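Local coordinates for mandelate racemase/muconate lactonizing enzyme (Jannaschia sp., PDB 4J3Z), which belongs to the mandelate racemase/muconate lactonizing enzyme family of the enolase superfamily and probably acts as an isomerase on a carboxylate substrate, at residues Y162-Y173 with Q203-F214. Numbering follows the deposited sequence.
Sequences YTAVKFDPAGPY and QADLLFGTHGQF
Phe167 sets one flank of its ring, CE2, against Phe208 CD1 at 3.6 Å, the two planes 77° apart, while its CE1 edge meets Leu206 CG. Phe167 CG lies between the backbone N and the carbonyl carbon (chi1 53°), which swings the ring across to strand 205-209 and under Leu207 O on one face. Pro169 CD packs on Phe208 CE1, and helix 183-200 covers this side through Ile196, Phe192 and Ser189. On the other side of the sheet Lys166 CG rests 3.8 Å from Leu207 CB, the two side chains crossing at about a right angle; the lysine's NZ goes on to a salt bridge with Glu335. Strands 164-167 and 205-209 are parallel neighbours in the enolase-type barrel, joined as a beta-alpha-beta crossover, with the hydrogen bond from Leu207 N to Val165 O (2.9 Å) among those that tie them. Beyond the strands, the His211 ring lies near parallel to that of Tyr173 but slid aside, centroids 5.0 Å apart. An alanine in place of His211 would probably remove the imidazole beside Tyr173, leaving Phe83 of a second subunit as its ring partner. That Phe83 stacks on Tyr173 and also packs against His211.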
loop_
_atom_site.group_PDB
_atom_site.type_symbol
_atom_site.label_atom_id
_atom_site.label_comp_id
_atom_site.label_asym_id
_atom_site.label_seq_id
_atom_site.Cartn_x
_atom_site.Cartn_y
_atom_site.Cartn_z
ATOM N N TYR D 162 -6.895 -35.143 -26.017
ATOM C CA TYR D 162 -6.533 -33.823 -25.511
ATOM C C TYR D 162 -7.518 -33.366 -24.441
ATOM O O TYR D 162 -8.729 -33.600 -24.566
ATOM C CB TYR D 162 -6.474 -32.796 -26.643
ATOM C CG TYR D 162 -5.170 -32.765 -27.428
ATOM C CD1 TYR D 162 -4.002 -32.256 -26.858
ATOM C CD2 TYR D 162 -5.117 -33.210 -28.758
ATOM C CE1 TYR D 162 -2.818 -32.200 -27.574
ATOM C CE2 TYR D 162 -3.932 -33.167 -29.483
ATOM C CZ TYR D 162 -2.783 -32.657 -28.887
ATOM O OH TYR D 162 -1.589 -32.603 -29.597
ATOM N N THR D 163 -6.992 -32.733 -23.388
ATOM C CA THR D 163 -7.825 -32.249 -22.281
ATOM C C THR D 163 -7.742 -30.724 -22.136
ATOM O O THR D 163 -8.072 -30.177 -21.082
ATOM C CB THR D 163 -7.486 -32.932 -20.926
ATOM O OG1 THR D 163 -6.165 -32.560 -20.507
ATOM C CG2 THR D 163 -7.577 -34.468 -21.022
ATOM N N ALA D 164 -7.292 -30.052 -23.199
ATOM C CA ALA D 164 -7.340 -28.590 -23.295
ATOM C C ALA D 164 -7.122 -28.177 -24.741
ATOM O O ALA D 164 -6.363 -28.821 -25.461
ATOM C CB ALA D 164 -6.307 -27.939 -22.383
ATOM N N VAL D 165 -7.805 -27.120 -25.168
ATOM C CA VAL D 165 -7.673 -26.604 -26.550
ATOM C C VAL D 165 -7.572 -25.089 -26.563
ATOM O O VAL D 165 -8.177 -24.424 -25.717
ATOM C CB VAL D 165 -8.850 -27.042 -27.456
ATOM C CG1 VAL D 165 -8.726 -28.516 -27.814
ATOM C CG2 VAL D 165 -10.194 -26.750 -26.786
ATOM N N LYS D 166 -6.803 -24.556 -27.511
ATOM C CA LYS D 166 -6.508 -23.120 -27.576
ATOM C C LYS D 166 -6.976 -22.521 -28.886
ATOM O O LYS D 166 -6.873 -23.145 -29.943
ATOM C CB LYS D 166 -5.004 -22.869 -27.399
ATOM C CG LYS D 166 -4.632 -21.440 -27.052
ATOM C CD LYS D 166 -3.150 -21.298 -26.740
ATOM C CE LYS D 166 -2.358 -20.751 -27.922
ATOM N NZ LYS D 166 -1.035 -20.159 -27.554
ATOM N N PHE D 167 -7.485 -21.299 -28.806
ATOM C CA PHE D 167 -8.035 -20.607 -29.955
ATOM C C PHE D 167 -7.905 -19.099 -29.745
ATOM O O PHE D 167 -7.771 -18.637 -28.602
ATOM C CB PHE D 167 -9.507 -21.013 -30.154
ATOM C CG PHE D 167 -10.361 -20.834 -28.920
ATOM C CD1 PHE D 167 -10.417 -21.828 -27.942
ATOM C CD2 PHE D 167 -11.103 -19.677 -28.736
ATOM C CE1 PHE D 167 -11.192 -21.663 -26.803
ATOM C CE2 PHE D 167 -11.887 -19.508 -27.599
ATOM C CZ PHE D 167 -11.935 -20.505 -26.633
ATOM N N ASP D 168 -7.949 -18.345 -30.843
ATOM C CA ASP D 168 -7.840 -16.881 -30.799
ATOM C C ASP D 168 -8.793 -16.226 -31.802
ATOM O O ASP D 168 -8.405 -15.928 -32.925
ATOM C CB ASP D 168 -6.390 -16.427 -31.045
ATOM C CG ASP D 168 -6.278 -14.926 -31.351
ATOM O OD1 ASP D 168 -6.358 -14.095 -30.416
ATOM O OD2 ASP D 168 -6.101 -14.579 -32.539
ATOM N N PRO D 169 -10.051 -16.003 -31.393
ATOM C CA PRO D 169 -11.030 -15.340 -32.247
ATOM C C PRO D 169 -11.013 -13.813 -32.088
ATOM O O PRO D 169 -11.831 -13.124 -32.697
ATOM C CB PRO D 169 -12.346 -15.893 -31.717
ATOM C CG PRO D 169 -12.095 -16.050 -30.256
ATOM C CD PRO D 169 -10.638 -16.390 -30.097
ATOM N N ALA D 170 -10.084 -13.297 -31.285
ATOM C CA ALA D 170 -10.116 -11.895 -30.875
ATOM C C ALA D 170 -9.692 -10.910 -31.966
ATOM O O ALA D 170 -9.765 -9.696 -31.772
ATOM C CB ALA D 170 -9.298 -11.694 -29.608
ATOM N N GLY D 171 -9.258 -11.435 -33.107
ATOM C CA GLY D 171 -8.929 -10.602 -34.264
ATOM C C GLY D 171 -7.492 -10.112 -34.285
ATOM O O GLY D 171 -6.822 -10.132 -33.254
ATOM N N PRO D 172 -7.024 -9.646 -35.465
ATOM C CA PRO D 172 -5.619 -9.315 -35.756
ATOM C C PRO D 172 -4.990 -8.314 -34.788
ATOM O O PRO D 172 -5.677 -7.428 -34.272
ATOM C CB PRO D 172 -5.682 -8.712 -37.167
ATOM C CG PRO D 172 -7.106 -8.293 -37.351
ATOM C CD PRO D 172 -7.904 -9.311 -36.601
ATOM N N TYR D 173 -3.685 -8.465 -34.560
ATOM C CA TYR D 173 -2.937 -7.594 -33.654
ATOM C C TYR D 173 -2.070 -6.574 -34.391
ATOM O O TYR D 173 -1.494 -6.872 -35.439
ATOM C CB TYR D 173 -2.100 -8.409 -32.655
ATOM C CG TYR D 173 -1.344 -9.590 -33.231
ATOM C CD1 TYR D 173 -0.104 -9.419 -33.845
ATOM C CD2 TYR D 173 -1.855 -10.887 -33.133
ATOM C CE1 TYR D 173 0.598 -10.499 -34.360
ATOM C CE2 TYR D 173 -1.161 -11.975 -33.650
ATOM C CZ TYR D 173 0.067 -11.776 -34.259
ATOM O OH TYR D 173 0.770 -12.845 -34.770
ATOM N N GLN D 203 -14.958 -32.317 -20.901
ATOM C CA GLN D 203 -13.805 -33.087 -21.373
ATOM C C GLN D 203 -12.591 -32.282 -21.882
ATOM O O GLN D 203 -11.594 -32.880 -22.273
ATOM C CB GLN D 203 -14.255 -34.090 -22.451
ATOM C CG GLN D 203 -15.312 -35.100 -22.007
ATOM C CD GLN D 203 -15.813 -35.970 -23.158
ATOM O OE1 GLN D 203 -16.438 -35.476 -24.101
ATOM N NE2 GLN D 203 -15.548 -37.269 -23.080
ATOM N N ALA D 204 -12.668 -30.952 -21.900
ATOM C CA ALA D 204 -11.489 -30.118 -22.212
ATOM C C ALA D 204 -11.618 -28.672 -21.752
ATOM O O ALA D 204 -12.646 -28.039 -21.958
ATOM C CB ALA D 204 -11.160 -30.150 -23.701
ATOM N N ASP D 205 -10.548 -28.151 -21.158
ATOM C CA ASP D 205 -10.484 -26.738 -20.802
ATOM C C ASP D 205 -10.332 -25.843 -22.022
ATOM O O ASP D 205 -9.861 -26.282 -23.068
ATOM C CB ASP D 205 -9.334 -26.481 -19.834
ATOM C CG ASP D 205 -9.622 -27.008 -18.456
ATOM O OD1 ASP D 205 -10.513 -26.459 -17.772
ATOM O OD2 ASP D 205 -8.959 -27.982 -18.068
ATOM N N LEU D 206 -10.748 -24.588 -21.865
ATOM C CA LEU D 206 -10.693 -23.591 -22.920
ATOM C C LEU D 206 -9.568 -22.629 -22.621
ATOM O O LEU D 206 -9.571 -21.974 -21.582
ATOM C CB LEU D 206 -12.017 -22.821 -22.997
ATOM C CG LEU D 206 -13.166 -23.312 -23.884
ATOM C CD1 LEU D 206 -13.357 -24.822 -23.803
ATOM C CD2 LEU D 206 -14.449 -22.591 -23.506
ATOM N N LEU D 207 -8.597 -22.554 -23.528
ATOM C CA LEU D 207 -7.448 -21.677 -23.330
ATOM C C LEU D 207 -7.601 -20.452 -24.206
ATOM O O LEU D 207 -7.399 -20.515 -25.419
ATOM C CB LEU D 207 -6.147 -22.413 -23.652
ATOM C CG LEU D 207 -6.012 -23.803 -23.022
ATOM C CD1 LEU D 207 -5.129 -24.664 -23.901
ATOM C CD2 LEU D 207 -5.483 -23.734 -21.600
ATOM N N PHE D 208 -7.990 -19.338 -23.594
ATOM C CA PHE D 208 -8.258 -18.137 -24.368
ATOM C C PHE D 208 -6.988 -17.337 -24.572
ATOM O O PHE D 208 -6.398 -16.797 -23.631
ATOM C CB PHE D 208 -9.373 -17.276 -23.771
ATOM C CG PHE D 208 -9.912 -16.260 -24.738
ATOM C CD1 PHE D 208 -10.789 -16.642 -25.750
ATOM C CD2 PHE D 208 -9.504 -14.929 -24.674
ATOM C CE1 PHE D 208 -11.273 -15.713 -26.655
ATOM C CE2 PHE D 208 -9.985 -13.994 -25.586
ATOM C CZ PHE D 208 -10.876 -14.387 -26.573
ATOM N N GLY D 209 -6.585 -17.268 -25.828
ATOM C CA GLY D 209 -5.344 -16.642 -26.195
ATOM C C GLY D 209 -5.635 -15.444 -27.049
ATOM O O GLY D 209 -6.105 -15.569 -28.178
ATOM N N THR D 210 -5.411 -14.276 -26.469
ATOM C CA THR D 210 -5.245 -13.068 -27.227
ATOM C C THR D 210 -3.733 -12.960 -27.418
ATOM O O THR D 210 -2.978 -13.757 -26.848
ATOM C CB THR D 210 -5.802 -11.845 -26.470
ATOM O OG1 THR D 210 -5.415 -11.911 -25.094
ATOM C CG2 THR D 210 -7.316 -11.796 -26.556
ATOM N N HIS D 211 -3.293 -12.007 -28.233
ATOM C CA HIS D 211 -1.876 -11.862 -28.555
ATOM C C HIS D 211 -1.377 -10.481 -28.158
ATOM O O HIS D 211 -0.502 -9.915 -28.818
ATOM C CB HIS D 211 -1.646 -12.073 -30.053
ATOM C CG HIS D 211 -1.981 -13.449 -30.544
ATOM N ND1 HIS D 211 -3.246 -13.990 -30.448
ATOM C CD2 HIS D 211 -1.222 -14.377 -31.174
ATOM C CE1 HIS D 211 -3.246 -15.201 -30.979
ATOM N NE2 HIS D 211 -2.033 -15.458 -31.428
ATOM N N GLY D 212 -1.950 -9.943 -27.085
ATOM C CA GLY D 212 -1.574 -8.635 -26.556
ATOM C C GLY D 212 -2.117 -7.468 -27.347
ATOM O O GLY D 212 -1.532 -6.381 -27.335
ATOM N N GLN D 213 -3.245 -7.687 -28.020
ATOM C CA GLN D 213 -3.864 -6.676 -28.884
ATOM C C GLN D 213 -4.450 -5.507 -28.101
ATOM O O GLN D 213 -4.551 -4.392 -28.627
ATOM C CB GLN D 213 -4.997 -7.284 -29.731
ATOM C CG GLN D 213 -4.742 -8.658 -30.342
ATOM C CD GLN D 213 -5.222 -9.804 -29.462
ATOM O OE1 GLN D 213 -4.756 -9.971 -28.336
ATOM N NE2 GLN D 213 -6.156 -10.607 -29.980
ATOM N N PHE D 214 -4.840 -5.758 -26.851
ATOM C CA PHE D 214 -5.772 -4.863 -26.172
ATOM C C PHE D 214 -5.243 -4.103 -24.975
ATOM O O PHE D 214 -4.409 -4.595 -24.231
ATOM C CB PHE D 214 -7.043 -5.615 -25.771
ATOM C CG PHE D 214 -7.697 -6.351 -26.903
ATOM C CD1 PHE D 214 -8.079 -5.685 -28.066
ATOM C CD2 PHE D 214 -7.944 -7.712 -26.800
ATOM C CE1 PHE D 214 -8.691 -6.369 -29.109
ATOM C CE2 PHE D 214 -8.550 -8.399 -27.843
ATOM C CZ PHE D 214 -8.926 -7.729 -28.993
#